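Local atomic coordinates of sesquisabinene B synthase 2 (Santalum album, PDB entry 6A2A), a protein that probably cyclises farnesyl diphosphate to the sesquiterpene sesquisabinene B, as a plant terpene synthase of the Tpsb subfamily that depends on magnesium or manganese ions. Residues A[150-153]-A[154-158]; A[205-208]-A[209-213]; A[345-348]-A[349-352]; A[443-446]-A[447-451]. One frame throughout, in Å; residues are numbered along the deposited sequence.

Interaction 1: A[150-153]-A[154-158]; sequences DGFK and NQLCE
The backbone N of Leu156 is 2.9 Å from Lys153 O, and this hydrogen bond opens the 3-10 segment 154-158, just after the short strand 151-152. It is nearly straight at hydrogen, at 167°, but the donor stands above the carbonyl plane, 40° out of it, rather than on a lone pair. Reaching back three residues is what defines a 3-10 turn, and the next two bonds repeat it: Cys157 N to Asn154 O and Glu158 N to Gln155 O. The side chain of Leu156 folds back over the same carbonyl. Its CG stands beside the backbone N (chi1 -68°), which brings CB and CG each to 3.4 Å from Lys153 O and sends CD1 on toward Phe152. There Leu156 CD1 meets Phe152 CD1 at 4.2 Å; the methyl comes in at the edge of the ring, near its plane. The two side chains run obliquely to one another, a light touch rather than an interlock. Lys153 takes another course: beyond CG its chain is fully extended, and NZ ends on the carbonyl oxygen of Arg145, while Asn154 OD1 accepts from Lys190. The polar ends are thus each held by a partner of the same chain, beside a small apolar patch at the surface. In the fold, strand 151-152 pairs antiparallel with strand 147-148 as a hairpin; the Phe152 ring meets Phe186 and also packs on Ile179 and Ala183 of helix 178-192, Leu156 leans on Phe146, and the 3-10 segment leads to helix 160-170.

Interaction 2: A[205-208]-A[209-213]; sequences KKVS and HALDL
Val207 and Leu211, one helical turn apart, make the close apolar side of this contact. They lie alongside each other and point the same way, Val207 CG1 reaching Leu211 CD1 at 3.9 Å. Leu211 CG, set beside its own backbone N (chi1 -74°), also rests on the carbonyl of the turn before, 3.3 Å from Val207 O. Ala210 belongs to this inner side too: it packs on Leu164 and Glu168 of helix 160-170, while Val207 reaches Val160 and Leu211 reaches Leu191. Four successive i to i+4 bonds make this the last full turns of the alpha-helix 201-212 in the N-terminal domain; among them Leu211 N donates to Val207 O at 2.9 Å, and Leu213 then leaves helical angles. On the looser side, Ser208 and Asp212 do not touch through their side chains but share a water. It lies 2.8 Å from Ser208 OG and donates to Asp212 OD2 at 2.9 Å, spanning one turn across the more exposed face. His209 takes a third direction: its CB sits 3.3 Å from Lys205 O, and the ring leads off to stack on Trp226, with NE2 hydrogen-bonded to Glu223.

Interaction 3: A[345-348]-A[349-352]; sequences QLPR and NIRM
Arg351 folds back from the first turn of helix 348-372 onto the loop before it, touching Leu346 and Pro347. Its CB lies 3.5 Å from Pro347 O and a little farther from Leu346 O. CG and CD then pass Leu346 O at 4.1 and 4.0 Å, and a bend at chi3 (-42°) swings the guanidinium round to that oxygen. NE and NH2 both donate to Leu346 O, each at 2.9 Å, a side-on grip on one atom that lies in the guanidinium plane. At the tip, NH1 makes a salt bridge with Asp344, which together with the paired bonds should fix the group's rotation. Arg348 behaves differently: its extended chain runs beside Met352, whose SD sits 3.5 Å above the guanidinium plane, over its centre. That guanidinium then reaches the second subunit, NH1 to Leu369 O and NH2 to Lys370 O. Ile350 supplies the apolar part: its CD1 meets Pro347 CG at 3.9 Å, and its CG2 touches Leu346 CD2, the Leu346 and Ile350 side chains crossing at about a right angle. Pro347 is the N-cap residue, its carbonyl accepting from Ile350 N and Arg351 N: a proline-led helix start in the metal-binding alpha domain, built into the dimer interface.

Interaction 4: A[443-446]-A[447-451]; sequences NSLP and LFVRA
Val449 faces back toward the loop with its two methyls splayed between Leu445 and Pro446. Its CG1 is anti to the backbone N (chi1 -179°) and meets Leu445 CD2 at 3.8 Å, the two side chains crossing at about a right angle. CG2 goes to the proline instead: it touches Pro446 CG at 3.8 Å and CD at 4.1 Å, and here the side chains are set obliquely. One branched residue thus packs on both of the last two residues of the loop between helices 436-443 and 447-462. Pro446 is the N-cap residue, and its carbonyl starts the helix: Arg450 N donates to Pro446 O at 2.9 Å, almost straight at 170°, while the bond from Val449 N to the same oxygen is weak. The end of Arg450 leads away from the loop: CB is 3.6 Å from Pro446 O, and the extended chain runs off to a salt bridge with Asp411. Phe448 also turns from the loop, packing on Leu507 and Leu522, and Phe517 touches Pro446, Phe448 and Val449. The side-chain part of the joint is apolar, which implies that directionality comes from the Pro446 carbonyl while the side chains add van der Waals packing, with charge confined to the far end of Arg450.

All four contacts are local, each within one continuous run of chain, but they sit at different depths. Interaction 1 is a surface contact, about 33 Å from the chain's centre to its own; interaction 3 is as far out but partly buried, and it alone of the four meets the second subunit. Interactions 2 and 4 lie about 17 Å from that centre, on opposite sides of it. Interactions 1 and 2 belong to the N-terminal domain, and both have side chains on helix 178-192, interaction 2 on helix 160-170 as well. Interactions 3 and 4 fall in the metal-binding domain and both begin a helix at a proline; both add apolar side-chain contacts, but only interaction 3 also has a guanidinium gripping a carbonyl.

Interaction 1: A[150-153]-A[154-158]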
loop_
_atom_site.group_PDB
_atom_site.type_symbol
_atom_site.label_atom_id
_atom_site.label_comp_id
_atom_site.label_asym_id
_atom_site.label_seq_id
_atom_site.Cartn_x
_atom_site.Cartn_y
_atom_site.Cartn_z
ATOM N N ASP A 150 9.503 -7.363 -63.018
ATOM C CA ASP A 150 10.267 -6.380 -62.304
ATOM C C ASP A 150 9.868 -6.096 -60.836
ATOM O O ASP A 150 10.497 -5.310 -60.198
ATOM C CB ASP A 150 10.264 -5.091 -63.080
ATOM C CG ASP A 150 10.979 -5.215 -64.391
ATOM O OD1 ASP A 150 11.706 -6.187 -64.582
ATOM O OD2 ASP A 150 10.825 -4.318 -65.211
ATOM N N GLY A 151 8.840 -6.753 -60.335
ATOM C CA GLY A 151 8.386 -6.528 -58.959
ATOM C C GLY A 151 6.897 -6.241 -58.900
ATOM O O GLY A 151 6.117 -6.657 -59.766
ATOM N N PHE A 152 6.469 -5.558 -57.840
ATOM C CA PHE A 152 5.061 -5.355 -57.671
ATOM C C PHE A 152 4.587 -4.451 -58.826
ATOM O O PHE A 152 5.326 -3.645 -59.283
ATOM C CB PHE A 152 4.771 -4.733 -56.298
ATOM C CG PHE A 152 4.623 -5.772 -55.225
ATOM C CD1 PHE A 152 3.411 -6.396 -55.012
ATOM C CD2 PHE A 152 5.720 -6.176 -54.483
ATOM C CE1 PHE A 152 3.282 -7.410 -54.089
ATOM C CE2 PHE A 152 5.584 -7.199 -53.568
ATOM C CZ PHE A 152 4.387 -7.803 -53.365
ATOM N N LYS A 153 3.386 -4.651 -59.245
ATOM C CA LYS A 153 2.846 -3.956 -60.453
ATOM C C LYS A 153 2.494 -2.500 -60.125
ATOM O O LYS A 153 1.700 -2.263 -59.193
ATOM C CB LYS A 153 1.605 -4.696 -60.910
ATOM C CG LYS A 153 1.876 -6.041 -61.551
ATOM C CD LYS A 153 0.589 -6.775 -61.778
ATOM C CE LYS A 153 0.817 -8.116 -62.433
ATOM N NZ LYS A 153 -0.440 -8.884 -62.493
ATOM N N ASN A 154 3.062 -1.588 -60.891
ATOM C CA ASN A 154 2.981 -0.169 -60.591
ATOM C C ASN A 154 1.518 0.289 -60.573
ATOM O O ASN A 154 1.145 1.236 -59.845
ATOM C CB ASN A 154 3.809 0.688 -61.535
ATOM C CG ASN A 154 4.328 1.919 -60.825
ATOM O OD1 ASN A 154 4.927 1.803 -59.755
ATOM N ND2 ASN A 154 4.036 3.097 -61.360
ATOM N N GLN A 155 0.655 -0.430 -61.266
ATOM C CA GLN A 155 -0.723 -0.019 -61.352
ATOM C C GLN A 155 -1.457 -0.168 -60.022
ATOM O O GLN A 155 -2.554 0.419 -59.829
ATOM C CB GLN A 155 -1.432 -0.858 -62.402
ATOM C CG GLN A 155 -2.720 -0.248 -62.896
ATOM C CD GLN A 155 -3.095 -0.847 -64.232
ATOM O OE1 GLN A 155 -3.450 -0.131 -65.169
ATOM N NE2 GLN A 155 -2.994 -2.166 -64.340
ATOM N N LEU A 156 -0.905 -0.948 -59.084
ATOM C CA LEU A 156 -1.546 -1.106 -57.823
ATOM C C LEU A 156 -1.592 0.238 -57.087
ATOM O O LEU A 156 -2.308 0.346 -56.136
ATOM C CB LEU A 156 -0.802 -2.128 -56.956
ATOM C CG LEU A 156 -0.866 -3.568 -57.459
ATOM C CD1 LEU A 156 0.077 -4.433 -56.619
ATOM C CD2 LEU A 156 -2.281 -4.139 -57.417
ATOM N N CYS A 157 -0.793 1.190 -57.475
ATOM C CA CYS A 157 -0.837 2.531 -56.852
ATOM C C CYS A 157 -2.173 3.269 -57.083
ATOM O O CYS A 157 -2.379 4.368 -56.554
ATOM C CB CYS A 157 0.350 3.356 -57.327
ATOM S SG CYS A 157 0.126 4.108 -58.953
ATOM N N GLU A 158 -3.102 2.693 -57.830
ATOM C CA GLU A 158 -4.403 3.317 -58.116
ATOM C C GLU A 158 -5.430 2.903 -57.060
ATOM O O GLU A 158 -6.575 3.355 -57.123
ATOM C CB GLU A 158 -4.856 2.944 -59.531
ATOM C CG GLU A 158 -3.895 3.434 -60.612
ATOM C CD GLU A 158 -4.274 3.158 -62.065
ATOM O OE1 GLU A 158 -3.636 3.767 -62.954
ATOM O OE2 GLU A 158 -5.188 2.336 -62.310
#

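Interaction 2: A[205-208]-A[209-213]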
loop_
_atom_site.group_PDB
_atom_site.type_symbol
_atom_site.label_atom_id
_atom_site.label_comp_id
_atom_site.label_asym_id
_atom_site.label_seq_id
_atom_site.Cartn_x
_atom_site.Cartn_y
_atom_site.Cartn_z
ATOM N N LYS A 205 -5.933 9.737 -42.769
ATOM C CA LYS A 205 -5.540 9.603 -41.374
ATOM C C LYS A 205 -4.866 8.248 -41.177
ATOM O O LYS A 205 -3.782 8.162 -40.564
ATOM C CB LYS A 205 -6.720 9.649 -40.413
ATOM C CG LYS A 205 -7.369 10.996 -40.161
ATOM C CD LYS A 205 -8.378 10.950 -38.991
ATOM C CE LYS A 205 -7.723 10.477 -37.704
ATOM N NZ LYS A 205 -8.633 10.477 -36.523
ATOM N N LYS A 206 -5.521 7.212 -41.636
ATOM C CA LYS A 206 -5.022 5.840 -41.424
ATOM C C LYS A 206 -3.677 5.648 -42.106
ATOM O O LYS A 206 -2.802 4.941 -41.534
ATOM C CB LYS A 206 -5.984 4.779 -41.951
ATOM C CG LYS A 206 -7.201 4.615 -41.069
ATOM C CD LYS A 206 -7.822 3.257 -41.139
ATOM C CE LYS A 206 -8.460 2.982 -42.467
ATOM N NZ LYS A 206 -9.176 1.682 -42.457
ATOM N N VAL A 207 -3.453 6.281 -43.272
ATOM C CA VAL A 207 -2.185 6.058 -43.989
ATOM C C VAL A 207 -1.022 6.718 -43.243
ATOM O O VAL A 207 0.054 6.141 -43.092
ATOM C CB VAL A 207 -2.257 6.536 -45.447
ATOM C CG1 VAL A 207 -0.888 6.732 -46.047
ATOM C CG2 VAL A 207 -3.084 5.582 -46.259
ATOM N N SER A 208 -1.250 7.946 -42.805
ATOM C CA SER A 208 -0.279 8.718 -42.088
ATOM C C SER A 208 0.121 7.991 -40.791
ATOM O O SER A 208 1.328 7.919 -40.432
ATOM C CB SER A 208 -0.876 10.080 -41.849
ATOM O OG SER A 208 0.004 10.864 -41.124
ATOM N N HIS A 209 -0.889 7.506 -40.107
ATOM C CA HIS A 209 -0.748 6.797 -38.856
ATOM C C HIS A 209 0.076 5.543 -39.095
ATOM O O HIS A 209 1.014 5.245 -38.334
ATOM C CB HIS A 209 -2.108 6.471 -38.303
ATOM C CG HIS A 209 -2.160 5.952 -36.906
ATOM N ND1 HIS A 209 -2.005 6.785 -35.825
ATOM C CD2 HIS A 209 -2.527 4.757 -36.408
ATOM C CE1 HIS A 209 -2.274 6.128 -34.711
ATOM N NE2 HIS A 209 -2.598 4.879 -35.028
ATOM N N ALA A 210 -0.235 4.837 -40.169
ATOM C CA ALA A 210 0.474 3.610 -40.527
ATOM C C ALA A 210 1.926 3.848 -40.901
ATOM O O ALA A 210 2.804 3.041 -40.532
ATOM C CB ALA A 210 -0.213 2.917 -41.662
ATOM N N LEU A 211 2.220 4.888 -41.664
ATOM C CA LEU A 211 3.574 5.197 -42.062
ATOM C C LEU A 211 4.437 5.562 -40.838
ATOM O O LEU A 211 5.642 5.286 -40.815
ATOM C CB LEU A 211 3.551 6.310 -43.103
ATOM C CG LEU A 211 3.074 5.865 -44.486
ATOM C CD1 LEU A 211 2.926 7.067 -45.402
ATOM C CD2 LEU A 211 4.057 4.869 -45.110
ATOM N N ASP A 212 3.836 6.193 -39.847
ATOM C CA ASP A 212 4.527 6.424 -38.560
ATOM C C ASP A 212 4.862 5.118 -37.877
ATOM O O ASP A 212 6.033 4.910 -37.503
ATOM C CB ASP A 212 3.699 7.302 -37.622
ATOM C CG ASP A 212 3.690 8.767 -38.022
ATOM O OD1 ASP A 212 4.435 9.210 -38.894
ATOM O OD2 ASP A 212 2.862 9.455 -37.435
ATOM N N LEU A 213 3.870 4.243 -37.672
ATOM C CA LEU A 213 4.077 2.884 -37.106
ATOM C C LEU A 213 3.021 1.950 -37.686
ATOM O O LEU A 213 1.824 2.257 -37.618
ATOM C CB LEU A 213 3.948 2.860 -35.581
ATOM C CG LEU A 213 5.113 3.433 -34.776
ATOM C CD1 LEU A 213 4.730 3.510 -33.312
ATOM C CD2 LEU A 213 6.388 2.639 -34.954
HETATM O O HOH W 1 0.356 10.527 -38.381
#

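Interaction 3: A[345-348]-A[349-352]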
loop_
_atom_site.group_PDB
_atom_site.type_symbol
_atom_site.label_atom_id
_atom_site.label_comp_id
_atom_site.label_asym_id
_atom_site.label_seq_id
_atom_site.Cartn_x
_atom_site.Cartn_y
_atom_site.Cartn_z
ATOM N N GLN A 345 25.874 3.617 4.910
ATOM C CA GLN A 345 27.075 4.268 4.297
ATOM C C GLN A 345 26.683 5.116 3.065
ATOM O O GLN A 345 27.481 5.969 2.608
ATOM C CB GLN A 345 28.097 3.220 3.893
ATOM C CG GLN A 345 28.692 2.438 5.067
ATOM C CD GLN A 345 29.670 1.351 4.679
ATOM O OE1 GLN A 345 30.268 1.376 3.602
ATOM N NE2 GLN A 345 29.782 0.332 5.517
ATOM N N LEU A 346 25.478 4.924 2.499
ATOM C CA LEU A 346 25.060 5.704 1.340
ATOM C C LEU A 346 24.287 6.944 1.764
ATOM O O LEU A 346 23.401 6.904 2.636
ATOM C CB LEU A 346 24.215 4.817 0.402
ATOM C CG LEU A 346 24.935 3.628 -0.234
ATOM C CD1 LEU A 346 23.955 2.628 -0.803
ATOM C CD2 LEU A 346 25.921 4.061 -1.297
ATOM N N PRO A 347 24.536 8.064 1.113
ATOM C CA PRO A 347 23.709 9.191 1.362
ATOM C C PRO A 347 22.221 8.975 1.046
ATOM O O PRO A 347 21.865 8.114 0.270
ATOM C CB PRO A 347 24.216 10.314 0.444
ATOM C CG PRO A 347 24.909 9.626 -0.633
ATOM C CD PRO A 347 25.390 8.310 -0.058
ATOM N N ARG A 348 21.395 9.698 1.774
ATOM C CA ARG A 348 19.962 9.586 1.750
ATOM C C ARG A 348 19.412 9.419 0.321
ATOM O O ARG A 348 18.579 8.505 0.061
ATOM C CB ARG A 348 19.396 10.845 2.401
ATOM C CG ARG A 348 17.910 11.033 2.202
ATOM C CD ARG A 348 17.393 12.291 2.868
ATOM N NE ARG A 348 15.955 12.349 2.787
ATOM C CZ ARG A 348 15.123 11.804 3.670
ATOM N NH1 ARG A 348 15.602 11.110 4.686
ATOM N NH2 ARG A 348 13.831 11.857 3.440
ATOM N N ASN A 349 19.820 10.284 -0.624
ATOM C CA ASN A 349 19.209 10.222 -1.940
ATOM C C ASN A 349 19.594 8.969 -2.728
ATOM O O ASN A 349 18.964 8.722 -3.784
ATOM C CB ASN A 349 19.482 11.480 -2.770
ATOM C CG ASN A 349 18.824 12.738 -2.243
ATOM O OD1 ASN A 349 17.855 12.668 -1.448
ATOM N ND2 ASN A 349 19.372 13.886 -2.657
ATOM N N ILE A 350 20.590 8.220 -2.300
ATOM C CA ILE A 350 20.971 6.978 -2.928
ATOM C C ILE A 350 20.409 5.823 -2.106
ATOM O O ILE A 350 19.976 4.814 -2.650
ATOM C CB ILE A 350 22.501 6.911 -3.098
ATOM C CG1 ILE A 350 22.961 8.065 -4.007
ATOM C CG2 ILE A 350 22.949 5.551 -3.621
ATOM C CD1 ILE A 350 24.469 8.158 -4.184
ATOM N N ARG A 351 20.420 5.972 -0.782
ATOM C CA ARG A 351 19.950 4.956 0.133
ATOM C C ARG A 351 18.434 4.701 -0.029
ATOM O O ARG A 351 18.000 3.536 0.074
ATOM C CB ARG A 351 20.201 5.372 1.588
ATOM C CG ARG A 351 20.246 4.217 2.569
ATOM C CD ARG A 351 20.381 4.636 4.028
ATOM N NE ARG A 351 21.332 5.712 4.211
ATOM C CZ ARG A 351 21.319 6.607 5.194
ATOM N NH1 ARG A 351 20.576 6.415 6.280
ATOM N NH2 ARG A 351 22.041 7.707 5.059
ATOM N N MET A 352 17.671 5.731 -0.279
ATOM C CA MET A 352 16.174 5.587 -0.363
ATOM C C MET A 352 15.796 4.769 -1.608
ATOM O O MET A 352 15.075 3.745 -1.501
ATOM C CB MET A 352 15.490 6.942 -0.254
ATOM C CG MET A 352 15.480 7.438 1.214
ATOM S SD MET A 352 14.782 9.050 1.438
ATOM C CE MET A 352 13.121 8.748 0.833
HETATM O O HOH W 2 16.621 14.143 0.180
#

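Interaction 4: A[443-446]-A[447-451]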
loop_
_atom_site.group_PDB
_atom_site.type_symbol
_atom_site.label_atom_id
_atom_site.label_comp_id
_atom_site.label_asym_id
_atom_site.label_seq_id
_atom_site.Cartn_x
_atom_site.Cartn_y
_atom_site.Cartn_z
ATOM N N ASN A 443 15.151 -16.660 -17.539
ATOM C CA ASN A 443 16.246 -15.756 -17.354
ATOM C C ASN A 443 17.476 -16.157 -18.195
ATOM O O ASN A 443 18.355 -15.324 -18.326
ATOM C CB ASN A 443 16.614 -15.614 -15.875
ATOM C CG ASN A 443 17.379 -14.332 -15.595
ATOM O OD1 ASN A 443 17.152 -13.261 -16.219
ATOM N ND2 ASN A 443 18.374 -14.455 -14.730
ATOM N N SER A 444 17.432 -17.295 -18.902
ATOM C CA SER A 444 18.555 -17.755 -19.757
ATOM C C SER A 444 18.444 -17.160 -21.160
ATOM O O SER A 444 19.337 -17.384 -21.984
ATOM C CB SER A 444 18.636 -19.266 -19.822
ATOM O OG SER A 444 17.553 -19.837 -20.518
ATOM N N LEU A 445 17.359 -16.413 -21.395
ATOM C CA LEU A 445 17.084 -15.709 -22.633
ATOM C C LEU A 445 16.953 -16.695 -23.810
ATOM O O LEU A 445 17.738 -16.716 -24.754
ATOM C CB LEU A 445 18.149 -14.638 -22.880
ATOM C CG LEU A 445 18.179 -13.450 -21.895
ATOM C CD1 LEU A 445 18.737 -12.225 -22.551
ATOM C CD2 LEU A 445 16.808 -13.134 -21.293
ATOM N N PRO A 446 15.898 -17.454 -23.795
ATOM C CA PRO A 446 15.470 -18.197 -24.988
ATOM C C PRO A 446 15.229 -17.206 -26.135
ATOM O O PRO A 446 15.016 -16.008 -25.851
ATOM C CB PRO A 446 14.208 -18.932 -24.585
ATOM C CG PRO A 446 13.763 -18.238 -23.365
ATOM C CD PRO A 446 14.948 -17.622 -22.708
ATOM N N LEU A 447 15.410 -17.652 -27.379
ATOM C CA LEU A 447 15.317 -16.718 -28.528
ATOM C C LEU A 447 14.142 -15.726 -28.411
ATOM O O LEU A 447 14.357 -14.534 -28.681
ATOM C CB LEU A 447 15.173 -17.550 -29.802
ATOM C CG LEU A 447 15.023 -16.771 -31.114
ATOM C CD1 LEU A 447 16.238 -15.919 -31.386
ATOM C CD2 LEU A 447 14.799 -17.755 -32.254
ATOM N N PHE A 448 12.964 -16.188 -28.077
ATOM C CA PHE A 448 11.746 -15.344 -27.991
ATOM C C PHE A 448 11.982 -14.152 -27.066
ATOM O O PHE A 448 11.631 -13.049 -27.391
ATOM C CB PHE A 448 10.599 -16.164 -27.420
ATOM C CG PHE A 448 9.247 -15.508 -27.415
ATOM C CD1 PHE A 448 8.740 -14.910 -28.549
ATOM C CD2 PHE A 448 8.460 -15.543 -26.282
ATOM C CE1 PHE A 448 7.486 -14.333 -28.539
ATOM C CE2 PHE A 448 7.209 -14.968 -26.276
ATOM C CZ PHE A 448 6.734 -14.364 -27.406
ATOM N N VAL A 449 12.536 -14.423 -25.917
ATOM C CA VAL A 449 12.776 -13.364 -24.904
ATOM C C VAL A 449 13.961 -12.503 -25.337
ATOM O O VAL A 449 13.893 -11.309 -25.193
ATOM C CB VAL A 449 12.997 -14.008 -23.532
ATOM C CG1 VAL A 449 13.221 -12.964 -22.470
ATOM C CG2 VAL A 449 11.845 -14.920 -23.188
ATOM N N ARG A 450 14.996 -13.109 -25.856
ATOM C CA ARG A 450 16.192 -12.359 -26.289
ATOM C C ARG A 450 15.788 -11.342 -27.368
ATOM O O ARG A 450 16.227 -10.248 -27.298
ATOM C CB ARG A 450 17.240 -13.325 -26.832
ATOM C CG ARG A 450 18.619 -12.723 -27.014
ATOM C CD ARG A 450 19.565 -13.649 -27.748
ATOM N NE ARG A 450 20.916 -13.149 -27.775
ATOM C CZ ARG A 450 21.761 -13.206 -28.793
ATOM N NH1 ARG A 450 22.913 -12.576 -28.687
ATOM N NH2 ARG A 450 21.490 -13.885 -29.895
ATOM N N ALA A 451 14.992 -11.770 -28.320
ATOM C CA ALA A 451 14.527 -10.896 -29.416
ATOM C C ALA A 451 13.792 -9.685 -28.825
ATOM O O ALA A 451 14.084 -8.576 -29.204
ATOM C CB ALA A 451 13.652 -11.694 -30.345
#